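Local structure of endo-beta-mannanase (Rhizomucor miehei, 4QP0) at residues Glu201-Ile206 with Ser248-Gly253; Asp140-Tyr145 with Thr196-Glu201; Ser147-Arg152 with Phe168-Ala173; Pro10-Asp15 with Leu318-Phe323. The protein probably hydrolyses internal beta-1,4-mannosidic linkages at random in mannans, galactomannans and glucomannans. All blocks are in the same frame, centred on the assembly; numbering follows the deposited sequence.

All four contacts belong to one TIM barrel. Contacts 1 and 2 share helix 192-209 and the residue E201, with centres about 10 Å apart. Contact 3 lies about 12 Å from the centres of both. It uses helix 136-151, as contact 2 does, and the strand that precedes helix 192-209. I172 joins these three, touching F142, W198, I202 and S203. Contact 4 is on another part of the barrel, its centre about 26 Å from that of contact 2. There F12 touches F168 of contact 3 and F252 of contact 1. In family 5 the two catalytic glutamates lie at the C-terminal ends of the fourth and seventh strands, which here are probably 167-171 and 289-294.

Contact 1: residues Glu201-Ile206 with Ser248-Gly253; sequences EISEYI and SSIDFG
S249 and S203 bury the most surface here, and E204 comes next. The hydroxyl of S249 points at one side of helix 192-209. Its OG lies opposite the backbone N across the CA-CB bond (chi1 -161°), which sends it toward the helix. S249 OG donates to S203 OG at 3.0 Å, but the bond is weak. S203 OG has a stronger partner in the carbonyl of I199, one turn back in the same helix. The serine of the helix is thus held by its own backbone first and by the loop second. S249 OG also comes within 3.0 Å of E204 N, at an angle too poor for a hydrogen bond. It sits against the helix backbone without being bonded to it there.

E204 adds a flank. Its CG packs 3.8 Å from S249 CB, and the rest of the chain runs on extended. A water bridges its carboxylate to the loop: it donates to E204 OE2 at 3.0 Å and accepts a weak bond from S249 N. E204 OE2 also forms a salt bridge with K200. On the buried side, I250 CD1 rests 3.8 Å from S203 CB. Next to it D251 binds K207 and the backbone of V215. Such packing of an outer helix on the loop that leads into a strand, here 253-257, belongs to the (beta/alpha)8 barrel of family 5 glycoside hydrolases.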
loop_
_atom_site.group_PDB
_atom_site.type_symbol
_atom_site.label_atom_id
_atom_site.label_comp_id
_atom_site.label_asym_id
_atom_site.label_seq_id
_atom_site.Cartn_x
_atom_site.Cartn_y
_atom_site.Cartn_z
ATOM N N GLU A 201 -3.699 5.557 16.627
ATOM C CA GLU A 201 -5.134 5.790 16.790
ATOM C C GLU A 201 -5.959 5.536 15.528
ATOM O O GLU A 201 -7.102 5.093 15.618
ATOM C CB GLU A 201 -5.410 7.190 17.358
ATOM C CG GLU A 201 -5.471 8.306 16.327
ATOM C CD GLU A 201 -6.069 9.579 16.890
ATOM O OE1 GLU A 201 -5.494 10.663 16.638
ATOM O OE2 GLU A 201 -7.108 9.499 17.587
ATOM N N ILE A 202 -5.388 5.823 14.361
ATOM C CA ILE A 202 -6.050 5.518 13.092
ATOM C C ILE A 202 -6.186 4.007 12.909
ATOM O O ILE A 202 -7.254 3.520 12.542
ATOM C CB ILE A 202 -5.327 6.156 11.883
ATOM C CG1 ILE A 202 -5.408 7.694 11.946
ATOM C CG2 ILE A 202 -5.889 5.639 10.563
ATOM C CD1 ILE A 202 -6.808 8.273 11.954
ATOM N N SER A 203 -5.124 3.262 13.191
ATOM C CA SER A 203 -5.196 1.799 13.077
ATOM C C SER A 203 -6.132 1.216 14.133
ATOM O O SER A 203 -6.853 0.259 13.861
ATOM C CB SER A 203 -3.808 1.140 13.126
ATOM O OG SER A 203 -3.145 1.383 14.358
ATOM N N GLU A 204 -6.135 1.806 15.329
ATOM C CA GLU A 204 -7.107 1.425 16.356
ATOM C C GLU A 204 -8.530 1.761 15.923
ATOM O O GLU A 204 -9.438 0.959 16.120
ATOM C CB GLU A 204 -6.773 2.031 17.723
ATOM C CG GLU A 204 -5.717 1.238 18.489
ATOM C CD GLU A 204 -5.139 1.980 19.693
ATOM O OE1 GLU A 204 -5.595 3.111 20.001
ATOM O OE2 GLU A 204 -4.211 1.426 20.331
ATOM N N TYR A 205 -8.718 2.923 15.305
ATOM C CA TYR A 205 -10.040 3.287 14.788
ATOM C C TYR A 205 -10.531 2.288 13.735
ATOM O O TYR A 205 -11.700 1.901 13.756
ATOM C CB TYR A 205 -10.070 4.717 14.243
ATOM C CG TYR A 205 -11.441 5.140 13.745
ATOM C CD1 TYR A 205 -12.473 5.440 14.643
ATOM C CD2 TYR A 205 -11.711 5.234 12.374
ATOM C CE1 TYR A 205 -13.731 5.820 14.189
ATOM C CE2 TYR A 205 -12.964 5.612 11.910
ATOM C CZ TYR A 205 -13.967 5.908 12.819
ATOM O OH TYR A 205 -15.208 6.285 12.361
ATOM N N ILE A 206 -9.645 1.876 12.826
ATOM C CA ILE A 206 -9.973 0.815 11.866
ATOM C C ILE A 206 -10.343 -0.472 12.608
ATOM O O ILE A 206 -11.363 -1.091 12.298
ATOM C CB ILE A 206 -8.839 0.558 10.835
ATOM C CG1 ILE A 206 -8.655 1.779 9.930
ATOM C CG2 ILE A 206 -9.125 -0.686 9.993
ATOM C CD1 ILE A 206 -7.417 1.721 9.059
ATOM N N SER A 248 0.135 -3.165 18.619
ATOM C CA SER A 248 -0.740 -4.338 18.572
ATOM C C SER A 248 -1.859 -4.133 17.556
ATOM O O SER A 248 -2.498 -5.088 17.113
ATOM C CB SER A 248 -1.323 -4.619 19.957
ATOM O OG SER A 248 -1.865 -3.433 20.511
ATOM N N SER A 249 -2.072 -2.877 17.179
ATOM C CA SER A 249 -3.087 -2.498 16.209
ATOM C C SER A 249 -2.647 -2.676 14.746
ATOM O O SER A 249 -3.450 -2.497 13.830
ATOM C CB SER A 249 -3.470 -1.044 16.449
ATOM O OG SER A 249 -4.710 -0.754 15.850
ATOM N N ILE A 250 -1.372 -3.005 14.543
ATOM C CA ILE A 250 -0.784 -3.221 13.213
ATOM C C ILE A 250 -0.448 -4.704 13.053
ATOM O O ILE A 250 0.371 -5.244 13.800
ATOM C CB ILE A 250 0.505 -2.377 13.027
ATOM C CG1 ILE A 250 0.248 -0.877 13.284
ATOM C CG2 ILE A 250 1.127 -2.623 11.658
ATOM C CD1 ILE A 250 -0.397 -0.116 12.140
ATOM N N ASP A 251 -1.066 -5.359 12.078
ATOM C CA ASP A 251 -0.914 -6.815 11.918
ATOM C C ASP A 251 0.313 -7.240 11.129
ATOM O O ASP A 251 0.912 -8.272 11.427
ATOM C CB ASP A 251 -2.162 -7.421 11.282
ATOM C CG ASP A 251 -3.414 -7.143 12.087
ATOM O OD1 ASP A 251 -3.454 -7.499 13.289
ATOM O OD2 ASP A 251 -4.356 -6.567 11.511
ATOM N N PHE A 252 0.666 -6.461 10.109
ATOM C CA PHE A 252 1.892 -6.690 9.348
ATOM C C PHE A 252 2.611 -5.380 9.013
ATOM O O PHE A 252 2.004 -4.306 9.003
ATOM C CB PHE A 252 1.626 -7.530 8.089
ATOM C CG PHE A 252 0.748 -6.856 7.069
ATOM C CD1 PHE A 252 1.304 -6.110 6.041
ATOM C CD2 PHE A 252 -0.638 -6.989 7.124
ATOM C CE1 PHE A 252 0.496 -5.489 5.102
ATOM C CE2 PHE A 252 -1.452 -6.372 6.183
ATOM C CZ PHE A 252 -0.885 -5.620 5.172
ATOM N N GLY A 253 3.915 -5.481 8.771
ATOM C CA GLY A 253 4.733 -4.330 8.408
ATOM C C GLY A 253 4.952 -4.239 6.911
ATOM O O GLY A 253 4.976 -5.258 6.202
HETATM O O HOH W 1 -1.986 -0.091 18.906
#

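Contact 2: residues Asp140-Tyr145 with Thr196-Glu201; sequences DSFKEY and TAWIKE
F142 and W198 meet between two neighbouring helices of the barrel, 136-151 and 192-209. The backbones stay well apart, with the CA atoms of F142 and W198 separated by 11.5 Å. Long side chains must therefore span the gap. F142 sends its ring across from the first helix. CG is placed opposite the backbone N (chi1 -170°), and CE2 is the ring atom that reaches W198. F142 CE2 touches W198 CZ2 at 3.9 Å, and F142 CD2 is slightly farther from the same carbon. The two side chains cross at about a right angle. The six-membered part of the indole makes the touch. F132 meets the F142 ring, Y133 meets the indole, and I202 also packs on F142, so the pair is part of a larger aromatic and aliphatic cluster.

K143 follows on a more exposed side. Its chain is extended all the way beyond CG, which carries the amine out to E201. K143 NZ and E201 OE2 form a salt bridge at 3.5 Å, a long and weak one. These two chains also cross at about a right angle. K143 CE is 4.1 Å from the same oxygen. The alkyl part of K143 touches Y205 as well.

No hydrogen bond joins the two segments. The chemistry implies a contact in two halves of similar size, a buried aromatic touch and a looser, partly exposed charge pair.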
loop_
_atom_site.group_PDB
_atom_site.type_symbol
_atom_site.label_atom_id
_atom_site.label_comp_id
_atom_site.label_asym_id
_atom_site.label_seq_id
_atom_site.Cartn_x
_atom_site.Cartn_y
_atom_site.Cartn_z
ATOM N N ASP A 140 -10.828 13.720 12.077
ATOM C CA ASP A 140 -12.239 13.314 12.114
ATOM C C ASP A 140 -12.840 13.128 10.722
ATOM O O ASP A 140 -13.771 12.331 10.539
ATOM C CB ASP A 140 -13.067 14.299 12.936
ATOM C CG ASP A 140 -12.871 14.115 14.426
ATOM O OD1 ASP A 140 -12.417 13.023 14.839
ATOM O OD2 ASP A 140 -13.176 15.056 15.186
ATOM N N SER A 141 -12.291 13.860 9.755
ATOM C CA SER A 141 -12.673 13.733 8.356
ATOM C C SER A 141 -12.072 12.469 7.743
ATOM O O SER A 141 -12.706 11.816 6.906
ATOM C CB SER A 141 -12.234 14.969 7.574
ATOM O OG SER A 141 -12.747 14.954 6.257
ATOM N N PHE A 142 -10.850 12.124 8.153
ATOM C CA PHE A 142 -10.238 10.872 7.723
ATOM C C PHE A 142 -11.007 9.707 8.334
ATOM O O PHE A 142 -11.296 8.722 7.649
ATOM C CB PHE A 142 -8.740 10.819 8.071
ATOM C CG PHE A 142 -7.995 9.655 7.440
ATOM C CD1 PHE A 142 -8.429 9.076 6.237
ATOM C CD2 PHE A 142 -6.838 9.147 8.041
ATOM C CE1 PHE A 142 -7.741 8.008 5.668
ATOM C CE2 PHE A 142 -6.145 8.081 7.467
ATOM C CZ PHE A 142 -6.597 7.512 6.284
ATOM N N LYS A 143 -11.364 9.840 9.609
ATOM C CA LYS A 143 -12.137 8.815 10.302
ATOM C C LYS A 143 -13.489 8.553 9.635
ATOM O O LYS A 143 -13.788 7.413 9.253
ATOM C CB LYS A 143 -12.328 9.176 11.770
ATOM C CG LYS A 143 -11.127 8.865 12.641
ATOM C CD LYS A 143 -11.366 9.347 14.063
ATOM C CE LYS A 143 -10.206 8.960 14.969
ATOM N NZ LYS A 143 -10.411 9.450 16.358
ATOM N N GLU A 144 -14.293 9.601 9.472
ATOM C CA GLU A 144 -15.603 9.450 8.836
ATOM C C GLU A 144 -15.506 8.807 7.442
ATOM O O GLU A 144 -16.401 8.064 7.043
ATOM C CB GLU A 144 -16.391 10.772 8.820
ATOM C CG GLU A 144 -15.857 11.860 7.892
ATOM C CD GLU A 144 -16.684 13.147 7.907
ATOM O OE1 GLU A 144 -16.248 14.146 7.276
ATOM O OE2 GLU A 144 -17.767 13.167 8.541
ATOM N N TYR A 145 -14.410 9.070 6.727
ATOM C CA TYR A 145 -14.163 8.435 5.430
ATOM C C TYR A 145 -13.899 6.944 5.606
ATOM O O TYR A 145 -14.489 6.116 4.899
ATOM C CB TYR A 145 -13.000 9.102 4.693
ATOM C CG TYR A 145 -12.671 8.468 3.352
ATOM C CD1 TYR A 145 -13.519 8.635 2.255
ATOM C CD2 TYR A 145 -11.518 7.701 3.180
ATOM C CE1 TYR A 145 -13.226 8.068 1.024
ATOM C CE2 TYR A 145 -11.219 7.117 1.948
ATOM C CZ TYR A 145 -12.073 7.305 0.872
ATOM O OH TYR A 145 -11.793 6.739 -0.355
ATOM N N THR A 196 4.056 8.118 14.766
ATOM C CA THR A 196 3.675 6.835 15.352
ATOM C C THR A 196 2.345 6.901 16.108
ATOM O O THR A 196 1.526 5.981 16.002
ATOM C CB THR A 196 4.800 6.300 16.262
ATOM O OG1 THR A 196 5.956 6.027 15.458
ATOM C CG2 THR A 196 4.376 5.031 16.999
ATOM N N ALA A 197 2.128 7.981 16.857
ATOM C CA ALA A 197 0.876 8.158 17.599
ATOM C C ALA A 197 -0.337 8.324 16.667
ATOM O O ALA A 197 -1.410 7.788 16.928
ATOM C CB ALA A 197 0.988 9.324 18.573
ATOM N N TRP A 198 -0.152 9.052 15.573
ATOM C CA TRP A 198 -1.189 9.172 14.556
ATOM C C TRP A 198 -1.488 7.837 13.936
ATOM O O TRP A 198 -2.644 7.505 13.693
ATOM C CB TRP A 198 -0.773 10.184 13.495
ATOM C CG TRP A 198 -1.693 10.229 12.300
ATOM C CD1 TRP A 198 -2.933 10.848 12.207
ATOM C CD2 TRP A 198 -1.469 9.626 10.978
ATOM N NE1 TRP A 198 -3.477 10.674 10.959
ATOM C CE2 TRP A 198 -2.651 9.956 10.171
ATOM C CE3 TRP A 198 -0.448 8.883 10.405
ATOM C CZ2 TRP A 198 -2.785 9.536 8.856
ATOM C CZ3 TRP A 198 -0.588 8.475 9.073
ATOM C CH2 TRP A 198 -1.727 8.797 8.319
ATOM N N ILE A 199 -0.446 7.046 13.698
ATOM C CA ILE A 199 -0.604 5.688 13.155
ATOM C C ILE A 199 -1.358 4.804 14.141
ATOM O O ILE A 199 -2.155 3.958 13.737
ATOM C CB ILE A 199 0.763 5.035 12.852
ATOM C CG1 ILE A 199 1.501 5.797 11.739
ATOM C CG2 ILE A 199 0.609 3.548 12.534
ATOM C CD1 ILE A 199 0.922 5.621 10.348
ATOM N N LYS A 200 -1.091 5.011 15.430
ATOM C CA LYS A 200 -1.675 4.201 16.494
ATOM C C LYS A 200 -3.197 4.324 16.511
ATOM O O LYS A 200 -3.899 3.311 16.394
ATOM C CB LYS A 200 -1.079 4.602 17.848
ATOM C CG LYS A 200 -1.526 3.760 19.033
ATOM C CD LYS A 200 -0.755 4.158 20.281
ATOM C CE LYS A 200 -0.990 3.187 21.426
ATOM N NZ LYS A 200 -2.301 3.426 22.086
ATOM N N GLU A 201 -3.699 5.557 16.627
ATOM C CA GLU A 201 -5.134 5.790 16.790
ATOM C C GLU A 201 -5.959 5.536 15.528
ATOM O O GLU A 201 -7.102 5.093 15.618
ATOM C CB GLU A 201 -5.410 7.190 17.358
ATOM C CG GLU A 201 -5.471 8.306 16.327
ATOM C CD GLU A 201 -6.069 9.579 16.890
ATOM O OE1 GLU A 201 -5.494 10.663 16.638
ATOM O OE2 GLU A 201 -7.108 9.499 17.587
#

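Contact 3: residues Ser147-Arg152 with Phe168-Ala173; sequences SHVLNR and FGWEIA
W170 and L150 are set face to methyl by similar first torsions. In both, CG lies opposite the carbonyl carbon (chi1 -54° for W170 and -52° for L150). The two side chains then slide past each other in opposite directions. L150 CD2 comes to rest over one face of the indole, toward its rim. This has the form of a CH-pi contact to the six-membered ring. The modelled approach is shorter than carbons can sit, so its exact closeness is doubtful.

V149, one residue earlier, reaches the far end of the same ring. V149 CG1 is 4.1 Å from W170 CZ3 and equally far from W170 CH2. It comes in obliquely. Both V149 and L150 sit near the end of helix 136-151, and W170 projects from strand 167-171. The contact thus ties a helix to the strand that follows it in the barrel, the second half of a beta-alpha-beta unit.

Other groups fix the indole. W170 NE1 is hydrogen-bonded to D210, and the ring of H213 meets it. I206 of helix 192-209 touches W170 CD1. The next residue, E171, faces the other way and binds R53 and T106.

Nothing polar passes between the two segments. The chemistry is apolar packing between helix and strand. The indole N-H, at W170 NE1, belongs to a buried residue and is satisfied by D210 from outside.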
loop_
_atom_site.group_PDB
_atom_site.type_symbol
_atom_site.label_atom_id
_atom_site.label_comp_id
_atom_site.label_asym_id
_atom_site.label_seq_id
_atom_site.Cartn_x
_atom_site.Cartn_y
_atom_site.Cartn_z
ATOM N N SER A 147 -14.749 5.021 8.158
ATOM C CA SER A 147 -16.036 4.443 8.548
ATOM C C SER A 147 -16.923 4.165 7.345
ATOM O O SER A 147 -17.508 3.097 7.241
ATOM C CB SER A 147 -16.774 5.374 9.513
ATOM O OG SER A 147 -18.150 5.029 9.598
ATOM N N HIS A 148 -17.020 5.137 6.445
ATOM C CA HIS A 148 -17.856 5.022 5.261
ATOM C C HIS A 148 -17.397 3.898 4.369
ATOM O O HIS A 148 -18.209 3.101 3.891
ATOM C CB HIS A 148 -17.845 6.342 4.504
ATOM C CG HIS A 148 -18.843 6.409 3.382
ATOM N ND1 HIS A 148 -19.946 7.174 3.443
ATOM C CD2 HIS A 148 -18.877 5.767 2.151
ATOM C CE1 HIS A 148 -20.650 7.034 2.311
ATOM N NE2 HIS A 148 -19.996 6.167 1.521
ATOM N N VAL A 149 -16.089 3.818 4.145
ATOM C CA VAL A 149 -15.524 2.815 3.249
ATOM C C VAL A 149 -15.699 1.414 3.828
ATOM O O VAL A 149 -16.185 0.519 3.134
ATOM C CB VAL A 149 -14.043 3.097 2.926
ATOM C CG1 VAL A 149 -13.429 1.938 2.150
ATOM C CG2 VAL A 149 -13.920 4.382 2.127
ATOM N N LEU A 150 -15.342 1.238 5.102
ATOM C CA LEU A 150 -15.460 -0.075 5.758
ATOM C C LEU A 150 -16.912 -0.552 5.884
ATOM O O LEU A 150 -17.179 -1.756 5.820
ATOM C CB LEU A 150 -14.806 -0.077 7.147
ATOM C CG LEU A 150 -13.372 0.405 7.393
ATOM C CD1 LEU A 150 -12.891 -0.071 8.754
ATOM C CD2 LEU A 150 -12.410 -0.044 6.317
ATOM N N ASN A 151 -17.831 0.399 6.075
ATOM C CA ASN A 151 -19.252 0.092 6.239
ATOM C C ASN A 151 -20.017 -0.095 4.930
ATOM O O ASN A 151 -21.080 -0.718 4.920
ATOM C CB ASN A 151 -19.946 1.156 7.098
ATOM C CG ASN A 151 -19.655 0.990 8.575
ATOM O OD1 ASN A 151 -19.835 -0.092 9.138
ATOM N ND2 ASN A 151 -19.204 2.060 9.214
ATOM N N ARG A 152 -19.481 0.437 3.834
ATOM C CA ARG A 152 -20.161 0.380 2.548
ATOM C C ARG A 152 -20.599 -1.032 2.192
ATOM O O ARG A 152 -19.815 -1.969 2.295
ATOM C CB ARG A 152 -19.281 0.942 1.428
ATOM C CG ARG A 152 -20.052 1.172 0.138
ATOM C CD ARG A 152 -19.167 1.489 -1.058
ATOM N NE ARG A 152 -19.868 1.240 -2.324
ATOM C CZ ARG A 152 -20.805 2.035 -2.847
ATOM N NH1 ARG A 152 -21.180 3.147 -2.229
ATOM N NH2 ARG A 152 -21.370 1.713 -3.996
ATOM N N PHE A 168 -7.757 -8.224 1.392
ATOM C CA PHE A 168 -6.606 -8.717 2.152
ATOM C C PHE A 168 -6.485 -7.949 3.457
ATOM O O PHE A 168 -6.366 -8.548 4.531
ATOM C CB PHE A 168 -5.335 -8.527 1.331
ATOM C CG PHE A 168 -4.105 -9.156 1.926
ATOM C CD1 PHE A 168 -3.578 -10.321 1.381
ATOM C CD2 PHE A 168 -3.435 -8.555 2.995
ATOM C CE1 PHE A 168 -2.434 -10.901 1.907
ATOM C CE2 PHE A 168 -2.289 -9.131 3.523
ATOM C CZ PHE A 168 -1.787 -10.304 2.974
ATOM N N GLY A 169 -6.499 -6.622 3.364
ATOM C CA GLY A 169 -6.358 -5.792 4.542
ATOM C C GLY A 169 -6.310 -4.335 4.171
ATOM O O GLY A 169 -6.157 -3.994 3.001
ATOM N N TRP A 170 -6.447 -3.483 5.183
ATOM C CA TRP A 170 -6.398 -2.022 5.028
ATOM C C TRP A 170 -5.043 -1.421 5.281
ATOM O O TRP A 170 -4.338 -1.825 6.203
ATOM C CB TRP A 170 -7.386 -1.371 5.984
ATOM C CG TRP A 170 -8.773 -1.918 5.842
ATOM C CD1 TRP A 170 -9.460 -2.724 6.738
ATOM C CD2 TRP A 170 -9.684 -1.734 4.704
ATOM N NE1 TRP A 170 -10.709 -3.041 6.254
ATOM C CE2 TRP A 170 -10.908 -2.477 5.036
ATOM C CE3 TRP A 170 -9.617 -1.047 3.496
ATOM C CZ2 TRP A 170 -12.002 -2.515 4.178
ATOM C CZ3 TRP A 170 -10.728 -1.085 2.641
ATOM C CH2 TRP A 170 -11.891 -1.803 2.974
ATOM N N GLU A 171 -4.673 -0.430 4.476
ATOM C CA GLU A 171 -3.493 0.369 4.753
ATOM C C GLU A 171 -3.911 1.801 5.006
ATOM O O GLU A 171 -4.690 2.374 4.234
ATOM C CB GLU A 171 -2.508 0.313 3.590
ATOM C CG GLU A 171 -2.075 -1.090 3.219
ATOM C CD GLU A 171 -0.734 -1.112 2.527
ATOM O OE1 GLU A 171 -0.522 -0.309 1.584
ATOM O OE2 GLU A 171 0.110 -1.933 2.942
ATOM N N ILE A 172 -3.385 2.369 6.088
ATOM C CA ILE A 172 -3.715 3.735 6.529
ATOM C C ILE A 172 -3.442 4.794 5.452
ATOM O O ILE A 172 -4.350 5.521 5.041
ATOM C CB ILE A 172 -2.953 4.110 7.825
ATOM C CG1 ILE A 172 -3.414 3.228 8.994
ATOM C CG2 ILE A 172 -3.130 5.593 8.142
ATOM C CD1 ILE A 172 -2.486 3.241 10.193
ATOM N N ALA A 173 -2.187 4.872 5.009
ATOM C CA ALA A 173 -1.771 5.841 4.010
ATOM C C ALA A 173 -0.552 5.352 3.243
ATOM O O ALA A 173 0.237 4.557 3.747
ATOM C CB ALA A 173 -1.471 7.176 4.666
#

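Contact 4: residues Pro10-Asp15 with Leu318-Phe323; sequences PQFTLD and LAADAF
F12 and A319 meet where an N-terminal beta-hairpin packs against the TIM barrel. The hairpin strand 11-14 pairs antiparallel with strand 17-25, and strand 17-25 pairs parallel with strand 320-323. The two segments are 303 residues apart in sequence at their closest ends, and no hydrogen bond joins them directly.

The apolar contacts come first. F12 points at the start of the last barrel strand. A319 CB lies 3.9 Å from F12 CD2 and 4.0 Å from F12 CE2, so the methyl meets the bond between these two ring atoms. A320 CB lies at the ring edge, near its plane, 4.4 Å from F12 CE2. CG of F12 lies opposite its own carbonyl carbon (chi1 -75°), and this torsion turns the ring to the two alanines. P288 packs on both F12 and A319.

Two aromatic rings also meet F12. F168 and F252 each do so edge-to-face. F168 is near the start of strand 167-171, and F252 just precedes strand 253-257. F12 thus lies among residues at the N-terminal ends of several barrel strands.

Backbone bonds supply the framework. F12 bonds with F19 in the hairpin, A320 with M291, and D321 with F21 and G23.

One contact involves a polar atom and a methyl. The carbonyl oxygen of P10 rests against A319, with P10 O 3.8 Å from A319 CB.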
loop_
_atom_site.group_PDB
_atom_site.type_symbol
_atom_site.label_atom_id
_atom_site.label_comp_id
_atom_site.label_asym_id
_atom_site.label_seq_id
_atom_site.Cartn_x
_atom_site.Cartn_y
_atom_site.Cartn_z
ATOM N N PRO A 10 5.467 -14.890 12.134
ATOM C CA PRO A 10 6.091 -14.226 10.984
ATOM C C PRO A 10 5.387 -14.454 9.635
ATOM O O PRO A 10 5.738 -13.799 8.655
ATOM C CB PRO A 10 7.499 -14.836 10.954
ATOM C CG PRO A 10 7.333 -16.192 11.558
ATOM C CD PRO A 10 6.251 -16.054 12.595
ATOM N N GLN A 11 4.408 -15.356 9.584
ATOM C CA GLN A 11 3.762 -15.697 8.312
ATOM C C GLN A 11 2.347 -15.142 8.173
ATOM O O GLN A 11 1.632 -14.956 9.165
ATOM C CB GLN A 11 3.705 -17.216 8.109
ATOM C CG GLN A 11 5.037 -17.932 8.193
ATOM C CD GLN A 11 4.872 -19.429 8.369
ATOM O OE1 GLN A 11 4.212 -19.891 9.305
ATOM N NE2 GLN A 11 5.469 -20.199 7.466
ATOM N N PHE A 12 1.958 -14.883 6.928
ATOM C CA PHE A 12 0.560 -14.701 6.595
ATOM C C PHE A 12 -0.054 -16.083 6.521
ATOM O O PHE A 12 0.633 -17.053 6.206
ATOM C CB PHE A 12 0.400 -14.013 5.244
ATOM C CG PHE A 12 0.695 -12.546 5.272
ATOM C CD1 PHE A 12 -0.013 -11.686 6.127
ATOM C CD2 PHE A 12 1.661 -12.011 4.431
ATOM C CE1 PHE A 12 0.260 -10.335 6.142
ATOM C CE2 PHE A 12 1.933 -10.658 4.444
ATOM C CZ PHE A 12 1.232 -9.818 5.301
ATOM N N THR A 13 -1.349 -16.171 6.805
ATOM C CA THR A 13 -2.025 -17.456 6.779
ATOM C C THR A 13 -3.409 -17.348 6.142
ATOM O O THR A 13 -4.178 -16.428 6.436
ATOM C CB THR A 13 -2.034 -18.135 8.175
ATOM O OG1 THR A 13 -2.628 -19.428 8.079
ATOM C CG2 THR A 13 -2.789 -17.309 9.229
ATOM N N LEU A 14 -3.688 -18.272 5.230
ATOM C CA LEU A 14 -4.988 -18.363 4.581
ATOM C C LEU A 14 -5.546 -19.764 4.781
ATOM O O LEU A 14 -4.991 -20.745 4.266
ATOM C CB LEU A 14 -4.882 -18.027 3.092
ATOM C CG LEU A 14 -6.182 -17.653 2.369
ATOM C CD1 LEU A 14 -6.958 -16.567 3.110
ATOM C CD2 LEU A 14 -5.878 -17.216 0.947
ATOM N N ASP A 15 -6.648 -19.839 5.528
ATOM C CA ASP A 15 -7.199 -21.099 6.029
ATOM C C ASP A 15 -6.232 -21.672 7.063
ATOM O O ASP A 15 -5.879 -20.985 8.026
ATOM C CB ASP A 15 -7.489 -22.100 4.896
ATOM C CG ASP A 15 -8.548 -21.599 3.918
ATOM O OD1 ASP A 15 -9.645 -21.194 4.367
ATOM O OD2 ASP A 15 -8.288 -21.629 2.693
ATOM N N LEU A 318 11.041 -13.884 3.929
ATOM C CA LEU A 318 10.161 -12.736 4.009
ATOM C C LEU A 318 8.776 -13.195 3.586
ATOM O O LEU A 318 8.649 -13.977 2.631
ATOM C CB LEU A 318 10.663 -11.591 3.116
ATOM C CG LEU A 318 10.007 -10.217 3.325
ATOM C CD1 LEU A 318 10.479 -9.546 4.602
ATOM C CD2 LEU A 318 10.257 -9.308 2.132
ATOM N N ALA A 319 7.755 -12.711 4.297
ATOM C CA ALA A 319 6.377 -13.184 4.116
ATOM C C ALA A 319 5.884 -13.032 2.684
ATOM O O ALA A 319 5.313 -13.968 2.115
ATOM C CB ALA A 319 5.431 -12.487 5.087
ATOM N N ALA A 320 6.123 -11.861 2.093
ATOM C CA ALA A 320 5.677 -11.595 0.730
ATOM C C ALA A 320 6.300 -10.336 0.155
ATOM O O ALA A 320 6.915 -9.539 0.875
ATOM C CB ALA A 320 4.165 -11.481 0.695
ATOM N N ASP A 321 6.123 -10.154 -1.148
ATOM C CA ASP A 321 6.586 -8.955 -1.830
ATOM C C ASP A 321 5.664 -8.634 -2.992
ATOM O O ASP A 321 5.051 -9.533 -3.567
ATOM C CB ASP A 321 8.001 -9.165 -2.353
ATOM C CG ASP A 321 8.099 -10.376 -3.267
ATOM O OD1 ASP A 321 7.956 -10.207 -4.501
ATOM O OD2 ASP A 321 8.279 -11.494 -2.743
ATOM N N ALA A 322 5.567 -7.355 -3.333
ATOM C CA ALA A 322 4.729 -6.913 -4.447
ATOM C C ALA A 322 5.476 -5.878 -5.271
ATOM O O ALA A 322 5.910 -4.842 -4.745
ATOM C CB ALA A 322 3.407 -6.347 -3.940
ATOM N N PHE A 323 5.642 -6.170 -6.558
ATOM C CA PHE A 323 6.401 -5.295 -7.438
ATOM C C PHE A 323 5.549 -4.165 -7.960
ATOM O O PHE A 323 4.324 -4.278 -8.056
ATOM C CB PHE A 323 7.029 -6.061 -8.609
ATOM C CG PHE A 323 6.058 -6.438 -9.691
ATOM C CD1 PHE A 323 5.773 -5.560 -10.727
ATOM C CD2 PHE A 323 5.449 -7.680 -9.684
ATOM C CE1 PHE A 323 4.886 -5.913 -11.729
ATOM C CE2 PHE A 323 4.565 -8.048 -10.687
ATOM C CZ PHE A 323 4.282 -7.160 -11.712
#